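PDB 4MTN: transcription termination factor NusA from Planctomyces limnophilus, which probably takes part in both transcription termination and antitermination, binding core RNA polymerase and nascent RNA. Local coordinates for residues K40-E45 with R70-D75; P274-V279 with F351-V356; D323-A328 with G347-E352. All coordinates share one frame; numbering follows the deposited sequence.

Contact 1 of 3, residues K40-E45 with R70-D75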
ATOM      1  N   LYS A  40      26.524 -23.250  24.895  1.00 67.07           N
ATOM      2  CA  LYS A  40      26.136 -24.559  25.403  1.00 73.72           C
ATOM      3  C   LYS A  40      27.144 -25.077  26.423  1.00 73.87           C
ATOM      4  O   LYS A  40      26.770 -25.695  27.419  1.00 76.20           O
ATOM      5  CB  LYS A  40      25.987 -25.559  24.253  1.00 77.54           C
ATOM      6  CG  LYS A  40      25.241 -26.828  24.633  1.00 83.50           C
ATOM      7  CD  LYS A  40      25.142 -27.792  23.461  1.00 88.52           C
ATOM      8  CE  LYS A  40      26.506 -28.348  23.085  1.00 91.26           C
ATOM      9  NZ  LYS A  40      26.408 -29.371  22.007  1.00 94.46           N
ATOM     10  N   HIS A  41      28.425 -24.825  26.167  1.00 70.97           N
ATOM     11  CA  HIS A  41      29.483 -25.290  27.057  1.00 69.89           C
ATOM     12  C   HIS A  41      29.547 -24.492  28.359  1.00 68.24           C
ATOM     13  O   HIS A  41      29.521 -25.067  29.447  1.00 70.44           O
ATOM     14  CB  HIS A  41      30.836 -25.225  26.344  1.00 69.80           C
ATOM     15  CG  HIS A  41      31.986 -25.680  27.188  1.00 74.24           C
ATOM     16  ND1 HIS A  41      32.746 -24.812  27.942  1.00 75.50           N
ATOM     17  CD2 HIS A  41      32.505 -26.913  27.397  1.00 76.26           C
ATOM     18  CE1 HIS A  41      33.684 -25.491  28.579  1.00 77.53           C
ATOM     19  NE2 HIS A  41      33.559 -26.767  28.266  1.00 77.22           N
ATOM     20  N   PHE A  42      29.625 -23.170  28.242  1.00 65.66           N
ATOM     21  CA  PHE A  42      29.797 -22.305  29.407  1.00 67.96           C
ATOM     22  C   PHE A  42      28.488 -22.002  30.134  1.00 68.78           C
ATOM     23  O   PHE A  42      28.497 -21.633  31.308  1.00 71.38           O
ATOM     24  CB  PHE A  42      30.470 -20.994  28.995  1.00 67.05           C
ATOM     25  CG  PHE A  42      31.926 -21.139  28.657  1.00 67.83           C
ATOM     26  CD1 PHE A  42      32.327 -21.407  27.359  1.00 68.16           C
ATOM     27  CD2 PHE A  42      32.895 -21.009  29.640  1.00 72.12           C
ATOM     28  CE1 PHE A  42      33.668 -21.542  27.047  1.00 69.88           C
ATOM     29  CE2 PHE A  42      34.236 -21.143  29.334  1.00 74.17           C
ATOM     30  CZ  PHE A  42      34.623 -21.410  28.035  1.00 72.43           C
ATOM     31  N   GLY A  43      27.368 -22.161  29.440  1.00 67.92           N
ATOM     32  CA  GLY A  43      26.073 -21.857  30.022  1.00 73.37           C
ATOM     33  C   GLY A  43      25.600 -20.462  29.660  1.00 78.17           C
ATOM     34  O   GLY A  43      26.295 -19.724  28.961  1.00 75.27           O
ATOM     35  N   GLU A  44      24.414 -20.099  30.141  1.00 86.19           N
ATOM     36  CA  GLU A  44      23.823 -18.802  29.829  1.00 93.83           C
ATOM     37  C   GLU A  44      24.202 -17.734  30.852  1.00104.45           C
ATOM     38  O   GLU A  44      23.886 -16.557  30.675  1.00105.86           O
ATOM     39  CB  GLU A  44      22.300 -18.922  29.744  1.00 95.44           C
ATOM     40  N   GLU A  45      24.875 -18.150  31.921  1.00114.70           N
ATOM     41  CA  GLU A  45      25.251 -17.241  33.000  1.00120.40           C
ATOM     42  C   GLU A  45      26.216 -16.149  32.541  1.00118.41           C
ATOM     43  O   GLU A  45      25.941 -14.960  32.697  1.00119.65           O
ATOM     44  CB  GLU A  45      25.873 -18.025  34.159  1.00120.13           C
ATOM     45  N   ARG A  70      43.081 -22.214  25.951  1.00114.51           N
ATOM     46  CA  ARG A  70      43.318 -22.814  24.642  1.00117.82           C
ATOM     47  C   ARG A  70      42.766 -24.233  24.587  1.00118.03           C
ATOM     48  O   ARG A  70      42.335 -24.703  23.533  1.00116.43           O
ATOM     49  CB  ARG A  70      44.813 -22.820  24.318  1.00124.42           C
ATOM     50  CG  ARG A  70      45.454 -21.443  24.309  1.00130.19           C
ATOM     51  CD  ARG A  70      44.930 -20.599  23.161  1.00132.40           C
ATOM     52  NE  ARG A  70      45.553 -19.279  23.129  1.00136.67           N
ATOM     53  CZ  ARG A  70      46.721 -19.020  22.550  1.00140.31           C
ATOM     54  NH1 ARG A  70      47.399 -19.991  21.953  1.00141.64           N
ATOM     55  NH2 ARG A  70      47.214 -17.789  22.570  1.00141.62           N
ATOM     56  N   ASP A  71      42.795 -24.909  25.732  1.00119.64           N
ATOM     57  CA  ASP A  71      42.258 -26.258  25.858  1.00120.54           C
ATOM     58  C   ASP A  71      40.784 -26.315  25.472  1.00120.05           C
ATOM     59  O   ASP A  71      40.415 -26.950  24.484  1.00120.64           O
ATOM     60  CB  ASP A  71      42.444 -26.769  27.287  1.00121.84           C
ATOM     61  CG  ASP A  71      43.860 -26.581  27.790  1.00123.67           C
ATOM     62  OD1 ASP A  71      44.671 -27.522  27.653  1.00124.92           O
ATOM     63  OD2 ASP A  71      44.164 -25.492  28.320  1.00123.99           O
ATOM     64  N   GLU A  72      39.947 -25.643  26.258  1.00118.34           N
ATOM     65  CA  GLU A  72      38.505 -25.643  26.033  1.00115.23           C
ATOM     66  C   GLU A  72      38.129 -24.967  24.717  1.00110.01           C
ATOM     67  O   GLU A  72      37.098 -25.284  24.123  1.00107.98           O
ATOM     68  CB  GLU A  72      37.788 -24.958  27.199  1.00118.07           C
ATOM     69  CG  GLU A  72      38.317 -23.572  27.530  1.00121.34           C
ATOM     70  CD  GLU A  72      37.652 -22.972  28.752  1.00124.42           C
ATOM     71  OE1 GLU A  72      36.758 -23.628  29.326  1.00125.00           O
ATOM     72  OE2 GLU A  72      38.023 -21.843  29.137  1.00125.62           O
ATOM     73  N   LEU A  73      38.963 -24.035  24.265  1.00107.23           N
ATOM     74  CA  LEU A  73      38.743 -23.374  22.985  1.00102.71           C
ATOM     75  C   LEU A  73      38.951 -24.359  21.840  1.00104.85           C
ATOM     76  O   LEU A  73      38.262 -24.298  20.822  1.00102.48           O
ATOM     77  CB  LEU A  73      39.675 -22.169  22.829  1.00 97.53           C
ATOM     78  CG  LEU A  73      39.640 -21.423  21.493  1.00 89.36           C
ATOM     79  CD1 LEU A  73      38.233 -20.939  21.174  1.00 85.90           C
ATOM     80  CD2 LEU A  73      40.619 -20.260  21.504  1.00 88.52           C
ATOM     81  N   GLY A  74      39.904 -25.268  22.019  1.00110.19           N
ATOM     82  CA  GLY A  74      40.169 -26.301  21.037  1.00112.70           C
ATOM     83  C   GLY A  74      39.004 -27.262  20.900  1.00110.12           C
ATOM     84  O   GLY A  74      38.701 -27.732  19.804  1.00106.70           O
ATOM     85  N   ASP A  75      38.348 -27.551  22.021  1.00105.36           N
ATOM     86  CA  ASP A  75      37.185 -28.432  22.026  1.00103.44           C
ATOM     87  C   ASP A  75      36.016 -27.801  21.277  1.00 97.32           C
ATOM     88  O   ASP A  75      35.273 -28.488  20.579  1.00 94.87           O
ATOM     89  CB  ASP A  75      36.768 -28.770  23.459  1.00105.64           C
ATOM     90  CG  ASP A  75      37.787 -29.634  24.176  1.00108.63           C
ATOM     91  OD1 ASP A  75      37.767 -30.868  23.981  1.00110.63           O
ATOM     92  OD2 ASP A  75      38.603 -29.082  24.943  1.00109.69           O
TER

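Contact 2 of 3, residues P274-V279 with F351-V356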
ATOM      1  N   PRO A 274     -17.979  18.104   6.358  1.00 70.49           N
ATOM      2  CA  PRO A 274     -16.936  17.627   7.277  1.00 70.08           C
ATOM      3  C   PRO A 274     -17.381  16.479   8.184  1.00 70.22           C
ATOM      4  O   PRO A 274     -16.575  15.597   8.485  1.00 69.56           O
ATOM      5  CB  PRO A 274     -16.612  18.871   8.111  1.00 70.85           C
ATOM      6  CG  PRO A 274     -17.005  20.019   7.248  1.00 69.99           C
ATOM      7  CD  PRO A 274     -18.218  19.550   6.508  1.00 69.97           C
HETATM    8  N   MSE A 275     -18.641  16.492   8.612  1.00 70.88           N
HETATM    9  CA  MSE A 275     -19.142  15.482   9.540  1.00 67.68           C
HETATM   10  C   MSE A 275     -19.208  14.093   8.912  1.00 65.64           C
HETATM   11  O   MSE A 275     -18.978  13.088   9.585  1.00 64.97           O
HETATM   12  CB  MSE A 275     -20.521  15.881  10.065  1.00 68.53           C
HETATM   13  CG  MSE A 275     -20.489  17.050  11.030  1.00 72.52           C
HETATM   14 SE   MSE A 275     -22.216  17.384  11.862  1.00105.85          SE
HETATM   15  CE  MSE A 275     -22.548  15.613  12.602  1.00123.74           C
ATOM     16  N   LEU A 276     -19.526  14.038   7.625  1.00 63.29           N
ATOM     17  CA  LEU A 276     -19.552  12.771   6.905  1.00 58.89           C
ATOM     18  C   LEU A 276     -18.234  12.512   6.186  1.00 55.46           C
ATOM     19  O   LEU A 276     -18.052  11.459   5.571  1.00 51.48           O
ATOM     20  CB  LEU A 276     -20.706  12.744   5.902  1.00 59.74           C
ATOM     21  CG  LEU A 276     -22.083  12.405   6.467  1.00 61.52           C
ATOM     22  CD1 LEU A 276     -23.149  12.549   5.396  1.00 62.17           C
ATOM     23  CD2 LEU A 276     -22.082  10.996   7.041  1.00 61.32           C
ATOM     24  N   GLY A 277     -17.316  13.471   6.274  1.00 56.88           N
ATOM     25  CA  GLY A 277     -16.053  13.392   5.561  1.00 61.16           C
ATOM     26  C   GLY A 277     -16.303  13.290   4.070  1.00 65.25           C
ATOM     27  O   GLY A 277     -15.621  12.553   3.358  1.00 61.36           O
ATOM     28  N   ARG A 278     -17.293  14.043   3.601  1.00 72.17           N
ATOM     29  CA  ARG A 278     -17.783  13.913   2.237  1.00 74.16           C
ATOM     30  C   ARG A 278     -17.823  15.249   1.504  1.00 77.66           C
ATOM     31  O   ARG A 278     -18.273  16.255   2.049  1.00 83.46           O
ATOM     32  CB  ARG A 278     -19.179  13.281   2.250  1.00 76.55           C
ATOM     33  CG  ARG A 278     -19.908  13.319   0.919  1.00 81.22           C
ATOM     34  CD  ARG A 278     -21.362  12.912   1.086  1.00 86.32           C
ATOM     35  NE  ARG A 278     -21.494  11.592   1.696  1.00 88.28           N
ATOM     36  CZ  ARG A 278     -22.643  11.080   2.127  1.00 90.58           C
ATOM     37  NH1 ARG A 278     -23.764  11.781   2.019  1.00 92.51           N
ATOM     38  NH2 ARG A 278     -22.671   9.872   2.670  1.00 89.98           N
ATOM     39  N   VAL A 279     -17.339  15.253   0.266  1.00 72.69           N
ATOM     40  CA  VAL A 279     -17.470  16.420  -0.598  1.00 69.97           C
ATOM     41  C   VAL A 279     -18.644  16.216  -1.546  1.00 69.61           C
ATOM     42  O   VAL A 279     -18.685  15.240  -2.296  1.00 70.39           O
ATOM     43  CB  VAL A 279     -16.188  16.684  -1.413  1.00 65.98           C
ATOM     44  CG1 VAL A 279     -16.441  17.746  -2.473  1.00 65.06           C
ATOM     45  CG2 VAL A 279     -15.052  17.105  -0.496  1.00 64.08           C
ATOM     46  N   PHE A 351     -30.384   7.098   5.554  1.00 65.61           N
ATOM     47  CA  PHE A 351     -30.292   6.571   6.911  1.00 64.23           C
ATOM     48  C   PHE A 351     -28.910   5.982   7.161  1.00 62.75           C
ATOM     49  O   PHE A 351     -28.489   5.827   8.307  1.00 62.11           O
ATOM     50  CB  PHE A 351     -31.373   5.517   7.159  1.00 50.57           C
ATOM     51  CG  PHE A 351     -32.744   6.094   7.367  1.00 55.68           C
ATOM     52  CD1 PHE A 351     -33.143   6.535   8.618  1.00 51.60           C
ATOM     53  CD2 PHE A 351     -33.635   6.199   6.311  1.00 58.70           C
ATOM     54  CE1 PHE A 351     -34.402   7.069   8.814  1.00 52.47           C
ATOM     55  CE2 PHE A 351     -34.897   6.732   6.501  1.00 60.69           C
ATOM     56  CZ  PHE A 351     -35.281   7.168   7.754  1.00 53.25           C
ATOM     57  N   GLU A 352     -28.210   5.657   6.079  1.00 65.32           N
ATOM     58  CA  GLU A 352     -26.836   5.177   6.166  1.00 66.63           C
ATOM     59  C   GLU A 352     -25.934   6.266   6.731  1.00 61.87           C
ATOM     60  O   GLU A 352     -25.063   5.999   7.559  1.00 60.08           O
ATOM     61  CB  GLU A 352     -26.327   4.732   4.792  1.00 74.54           C
ATOM     62  CG  GLU A 352     -26.880   3.399   4.306  1.00 84.55           C
ATOM     63  CD  GLU A 352     -28.321   3.485   3.831  1.00 94.77           C
ATOM     64  OE1 GLU A 352     -28.873   4.604   3.775  1.00 97.13           O
ATOM     65  OE2 GLU A 352     -28.904   2.427   3.514  1.00 97.19           O
ATOM     66  N   ASP A 353     -26.157   7.496   6.280  1.00 61.34           N
ATOM     67  CA  ASP A 353     -25.369   8.637   6.725  1.00 60.85           C
ATOM     68  C   ASP A 353     -25.643   8.954   8.189  1.00 58.98           C
ATOM     69  O   ASP A 353     -24.752   9.385   8.920  1.00 59.69           O
ATOM     70  CB  ASP A 353     -25.664   9.864   5.860  1.00 65.12           C
ATOM     71  CG  ASP A 353     -25.503   9.587   4.379  1.00 66.72           C
ATOM     72  OD1 ASP A 353     -24.705   8.695   4.021  1.00 68.00           O
ATOM     73  OD2 ASP A 353     -26.175  10.263   3.572  1.00 67.73           O
ATOM     74  N   LEU A 354     -26.884   8.741   8.611  1.00 59.15           N
ATOM     75  CA  LEU A 354     -27.280   9.033   9.981  1.00 57.63           C
ATOM     76  C   LEU A 354     -26.754   7.976  10.945  1.00 56.34           C
ATOM     77  O   LEU A 354     -26.421   8.279  12.088  1.00 53.93           O
ATOM     78  CB  LEU A 354     -28.803   9.135  10.088  1.00 50.82           C
ATOM     79  CG  LEU A 354     -29.362   9.534  11.455  1.00 51.44           C
ATOM     80  CD1 LEU A 354     -28.703  10.812  11.950  1.00 58.68           C
ATOM     81  CD2 LEU A 354     -30.872   9.695  11.390  1.00 52.10           C
ATOM     82  N   SER A 355     -26.676   6.735  10.475  1.00 58.43           N
ATOM     83  CA  SER A 355     -26.231   5.629  11.316  1.00 60.43           C
ATOM     84  C   SER A 355     -24.742   5.722  11.621  1.00 65.57           C
ATOM     85  O   SER A 355     -24.282   5.246  12.659  1.00 69.05           O
ATOM     86  CB  SER A 355     -26.548   4.288  10.649  1.00 59.18           C
ATOM     87  OG  SER A 355     -25.906   4.180   9.391  1.00 62.39           O
ATOM     88  N   VAL A 356     -23.991   6.337  10.713  1.00 66.32           N
ATOM     89  CA  VAL A 356     -22.547   6.463  10.873  1.00 67.89           C
ATOM     90  C   VAL A 356     -22.158   7.787  11.529  1.00 68.18           C
ATOM     91  O   VAL A 356     -20.972   8.094  11.656  1.00 69.25           O
ATOM     92  CB  VAL A 356     -21.815   6.337   9.522  1.00 69.47           C
ATOM     93  CG1 VAL A 356     -22.145   5.006   8.864  1.00 70.05           C
ATOM     94  CG2 VAL A 356     -22.175   7.496   8.607  1.00 69.22           C
TER

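Contact 3 of 3, residues D323-A328 with G347-E352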
ATOM      1  N   ASP A 323     -35.667  17.320   0.608  1.00 87.97           N
ATOM      2  CA  ASP A 323     -37.062  17.279   1.035  1.00 90.13           C
ATOM      3  C   ASP A 323     -37.432  15.929   1.639  1.00 85.77           C
ATOM      4  O   ASP A 323     -38.107  15.863   2.665  1.00 84.75           O
ATOM      5  CB  ASP A 323     -37.991  17.593  -0.141  1.00 96.63           C
ATOM      6  CG  ASP A 323     -37.871  19.027  -0.616  1.00101.02           C
ATOM      7  OD1 ASP A 323     -37.648  19.919   0.229  1.00103.08           O
ATOM      8  OD2 ASP A 323     -38.000  19.262  -1.836  1.00102.63           O
ATOM      9  N   GLN A 324     -36.987  14.855   0.995  1.00 83.03           N
ATOM     10  CA  GLN A 324     -37.308  13.506   1.445  1.00 81.60           C
ATOM     11  C   GLN A 324     -36.550  13.139   2.715  1.00 78.07           C
ATOM     12  O   GLN A 324     -37.052  12.385   3.548  1.00 80.92           O
ATOM     13  CB  GLN A 324     -37.004  12.489   0.343  1.00 83.69           C
ATOM     14  CG  GLN A 324     -37.850  12.662  -0.906  1.00 90.79           C
ATOM     15  CD  GLN A 324     -37.489  11.672  -1.997  1.00 93.37           C
ATOM     16  OE1 GLN A 324     -36.705  10.749  -1.777  1.00 94.46           O
ATOM     17  NE2 GLN A 324     -38.061  11.861  -3.180  1.00 93.80           N
ATOM     18  N   ALA A 325     -35.342  13.675   2.861  1.00 72.72           N
ATOM     19  CA  ALA A 325     -34.501  13.368   4.014  1.00 67.49           C
ATOM     20  C   ALA A 325     -35.094  13.920   5.308  1.00 70.85           C
ATOM     21  O   ALA A 325     -34.964  13.308   6.369  1.00 70.91           O
ATOM     22  CB  ALA A 325     -33.098  13.909   3.802  1.00 60.25           C
ATOM     23  N   VAL A 326     -35.745  15.076   5.219  1.00 70.93           N
ATOM     24  CA  VAL A 326     -36.385  15.684   6.382  1.00 69.38           C
ATOM     25  C   VAL A 326     -37.599  14.869   6.822  1.00 70.98           C
ATOM     26  O   VAL A 326     -37.778  14.596   8.011  1.00 72.13           O
ATOM     27  CB  VAL A 326     -36.822  17.134   6.096  1.00 67.01           C
ATOM     28  CG1 VAL A 326     -37.554  17.717   7.295  1.00 65.00           C
ATOM     29  CG2 VAL A 326     -35.619  17.990   5.738  1.00 63.05           C
ATOM     30  N   VAL A 327     -38.426  14.482   5.857  1.00 69.74           N
ATOM     31  CA  VAL A 327     -39.616  13.684   6.135  1.00 68.65           C
ATOM     32  C   VAL A 327     -39.233  12.309   6.675  1.00 68.74           C
ATOM     33  O   VAL A 327     -39.881  11.782   7.580  1.00 67.41           O
ATOM     34  CB  VAL A 327     -40.489  13.517   4.873  1.00 67.26           C
ATOM     35  CG1 VAL A 327     -41.748  12.723   5.193  1.00 63.15           C
ATOM     36  CG2 VAL A 327     -40.849  14.876   4.296  1.00 64.88           C
ATOM     37  N   ALA A 328     -38.169  11.737   6.120  1.00 67.56           N
ATOM     38  CA  ALA A 328     -37.698  10.423   6.540  1.00 66.41           C
ATOM     39  C   ALA A 328     -37.165  10.452   7.969  1.00 65.67           C
ATOM     40  O   ALA A 328     -37.481   9.576   8.775  1.00 69.19           O
ATOM     41  CB  ALA A 328     -36.627   9.915   5.586  1.00 56.37           C
ATOM     42  N   GLY A 347     -25.495  17.774   5.489  1.00 66.79           N
ATOM     43  CA  GLY A 347     -25.107  16.793   4.489  1.00 66.50           C
ATOM     44  C   GLY A 347     -25.629  15.384   4.700  1.00 68.35           C
ATOM     45  O   GLY A 347     -25.315  14.481   3.923  1.00 66.13           O
ATOM     46  N   PHE A 348     -26.427  15.189   5.744  1.00 70.75           N
ATOM     47  CA  PHE A 348     -27.015  13.880   6.013  1.00 64.18           C
ATOM     48  C   PHE A 348     -28.304  13.697   5.220  1.00 65.23           C
ATOM     49  O   PHE A 348     -29.255  14.461   5.379  1.00 67.54           O
ATOM     50  CB  PHE A 348     -27.279  13.705   7.508  1.00 62.50           C
ATOM     51  CG  PHE A 348     -26.034  13.713   8.346  1.00 61.34           C
ATOM     52  CD1 PHE A 348     -25.367  12.532   8.628  1.00 58.90           C
ATOM     53  CD2 PHE A 348     -25.526  14.899   8.846  1.00 61.68           C
ATOM     54  CE1 PHE A 348     -24.220  12.536   9.397  1.00 58.60           C
ATOM     55  CE2 PHE A 348     -24.379  14.908   9.614  1.00 60.86           C
ATOM     56  CZ  PHE A 348     -23.725  13.724   9.888  1.00 52.07           C
ATOM     57  N   LEU A 349     -28.329  12.680   4.365  1.00 64.65           N
ATOM     58  CA  LEU A 349     -29.470  12.452   3.486  1.00 65.41           C
ATOM     59  C   LEU A 349     -30.154  11.118   3.773  1.00 59.36           C
ATOM     60  O   LEU A 349     -31.310  11.085   4.195  1.00 61.59           O
ATOM     61  CB  LEU A 349     -29.030  12.514   2.022  1.00 67.23           C
ATOM     62  CG  LEU A 349     -28.442  13.856   1.581  1.00 71.64           C
ATOM     63  CD1 LEU A 349     -27.915  13.779   0.156  1.00 76.48           C
ATOM     64  CD2 LEU A 349     -29.476  14.966   1.719  1.00 71.18           C
ATOM     65  N   SER A 350     -29.440  10.023   3.539  1.00 52.71           N
ATOM     66  CA  SER A 350     -29.992   8.693   3.766  1.00 59.11           C
ATOM     67  C   SER A 350     -29.872   8.282   5.230  1.00 62.62           C
ATOM     68  O   SER A 350     -29.322   9.020   6.048  1.00 63.35           O
ATOM     69  CB  SER A 350     -29.292   7.666   2.875  1.00 59.19           C
ATOM     70  OG  SER A 350     -27.913   7.574   3.187  1.00 59.30           O
ATOM     71  N   PHE A 351     -30.384   7.098   5.554  1.00 65.61           N
ATOM     72  CA  PHE A 351     -30.292   6.571   6.911  1.00 64.23           C
ATOM     73  C   PHE A 351     -28.910   5.982   7.161  1.00 62.75           C
ATOM     74  O   PHE A 351     -28.489   5.827   8.307  1.00 62.11           O
ATOM     75  CB  PHE A 351     -31.373   5.517   7.159  1.00 50.57           C
ATOM     76  CG  PHE A 351     -32.744   6.094   7.367  1.00 55.68           C
ATOM     77  CD1 PHE A 351     -33.143   6.535   8.618  1.00 51.60           C
ATOM     78  CD2 PHE A 351     -33.635   6.199   6.311  1.00 58.70           C
ATOM     79  CE1 PHE A 351     -34.402   7.069   8.814  1.00 52.47           C
ATOM     80  CE2 PHE A 351     -34.897   6.732   6.501  1.00 60.69           C
ATOM     81  CZ  PHE A 351     -35.281   7.168   7.754  1.00 53.25           C
ATOM     82  N   GLU A 352     -28.210   5.657   6.079  1.00 65.32           N
ATOM     83  CA  GLU A 352     -26.836   5.177   6.166  1.00 66.63           C
ATOM     84  C   GLU A 352     -25.934   6.266   6.731  1.00 61.87           C
ATOM     85  O   GLU A 352     -25.063   5.999   7.559  1.00 60.08           O
ATOM     86  CB  GLU A 352     -26.327   4.732   4.792  1.00 74.54           C
ATOM     87  CG  GLU A 352     -26.880   3.399   4.306  1.00 84.55           C
ATOM     88  CD  GLU A 352     -28.321   3.485   3.831  1.00 94.77           C
ATOM     89  OE1 GLU A 352     -28.873   4.604   3.775  1.00 97.13           O
ATOM     90  OE2 GLU A 352     -28.904   2.427   3.514  1.00 97.19           O
TER

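Contact 1 of 3, residues K40-E45 with R70-D75
Glu72 reaches across to Phe42 and His41, and its course from CB outward defines this small surface contact of 121 Å². The CB leaves helix 70-78 in the direction of residues 40-45 without itself touching them. CG stands between the backbone N and the carbonyl carbon (chi1 53°), and the chain runs on extended, which carries the carboxylate across the gap between the two helices. Glu72 CD is the first atom to arrive, 3.5 Å from Phe42 CZ. Glu72 OE1 goes further, to 3.3 Å from Phe42 CZ, and also lies 3.7 Å from His41 CE1. Glu72 OE2 sits at the rim of the phenyl ring, in its plane, 3.6 Å from Phe42 CZ. The carboxylate is turned 61° from the phenyl plane and stands nearly perpendicular, at 85°, to the imidazole. His41 ND1 lies over one face of the Phe42 ring, offset toward its rim. None of these approaches is a hydrogen bond. The polar partner of Glu72 is Asp69, whose backbone N donates to OE2; this bond, directed back to the residue preceding the helix, resembles one half of a capping box and holds OE2, the oxygen at the phenyl edge. His41 ND1 remains 4.4 Å from Glu72 OE1; if the imidazole is protonated, the nearby carboxylate might favour it weakly. Helix 23-42 ends here, with Gly43 leaving helical geometry at positive phi. Phe42 also packs on Ile68 and on Thr63 of strand 59-63, while Leu73 covers Val61, so the NusA N-terminal domain has both helices resting against the same strand.

Contact 2 of 3, residues P274-V279 with F351-V356
Arg278 and Asp353 meet at about a right angle, guanidinium against carboxylate, with the two planes 70° apart. The salt bridge is therefore not a flat, side-by-side pair. OD1 of Asp353 lies at the guanidinium edge, near its plane, 2.7 Å from Arg278 NH2, yet the donor approaches OD1 from above the carboxylate plane (60° out of it). The second bond, Arg278 NH1 to Asp353 OD2 at 3.2 Å, is weak. OD2 is also engaged by the backbone N of Ser350, which ties the carboxylate to the residues just ahead of helix 351-355. Gly277 and Arg278 form a G1 beta bulge where strand 269-273 turns into strand 278-282, consistent with the second KH repeat of the NusA family; the partner helix belongs to the helix-hairpin-helix region. From the same turn, Leu276, its CG beside the backbone N (chi1 -81°), lays CD1 over one guanidinium face, offset toward the rim, and brings it to 3.7 Å from Asp353 CB. On the other branch, Leu276 CD2 lies 3.8 Å from Val356 CG2, the two side chains crossing at about a right angle.

Contact 3 of 3, residues D323-A328 with G347-E352
Ala325 and Leu349 bring their backbones to 5.1 Å between CA atoms, whereas Ala328 and Phe351, the next facing pair, stand 8.4 Å apart by the same measure, so the chain diverges from helix 316-330 as it enters helix 351-355. At the close end the main touching group is the Ala325 methyl. Ala325 CB points at the opposing chain and lies 3.4 Å from the carbonyl O of Leu349. The Leu349 side chain takes only a marginal share here, CD2 standing 4.3 Å from Ala325 CB, and it packs further along the same helix on Gln321 and Leu322. At the wider end an aromatic ring spans the gap. Phe351 carries CG anti to the carbonyl carbon (chi1 -76°), and its outer rim, CE2 and CZ, meets Ala328. Phe351 CE2 is 3.7 Å from Ala328 CB, and Phe351 CZ reaches the carbonyl O of Ala328 at 3.4 Å, this oxygen lying at the ring edge near its plane. The ring then continues to Ile332 and to Glu383 and Ile387 of helix 370-399. Before this approach, Gly347 ends helix 337-345 in a Schellman motif with positive phi, and the Phe348 ring packs on Met275 and Leu276. No hydrogen bond joins the two segments; a polar tie comes from the adjoining Tyr329, whose OH bonds to Ser350 O. Across 179 Å², the contact between helix 316-330 and the helix-hairpin-helix region thus consists of small apolar groups and a phenyl rim packed against each other and against two backbone carbonyl oxygens, its directional bonding supplied from just outside.

In the fold
From the N terminus, contact 1 comes first: it closes a short loop containing strands 48-52, 59-63 and 66-67, and brings the end of helix 23-42 against helix 70-78. It is finished long before the others begin, and lies about 54 Å from contact 2 by nearest atoms, on the opposite side of the chain's centre. Contact 2 opens at 274-279 and closes a long, largely helical loop at 351-356, joining a KH sheet to the helix-hairpin-helix region. Contact 3 opens within that loop, on helix 316-330, and ends on the same stretch, the two sharing Phe351 and Glu352. They also touch directly, Leu276 CD2 lying 3.5 Å from Phe348 CE1.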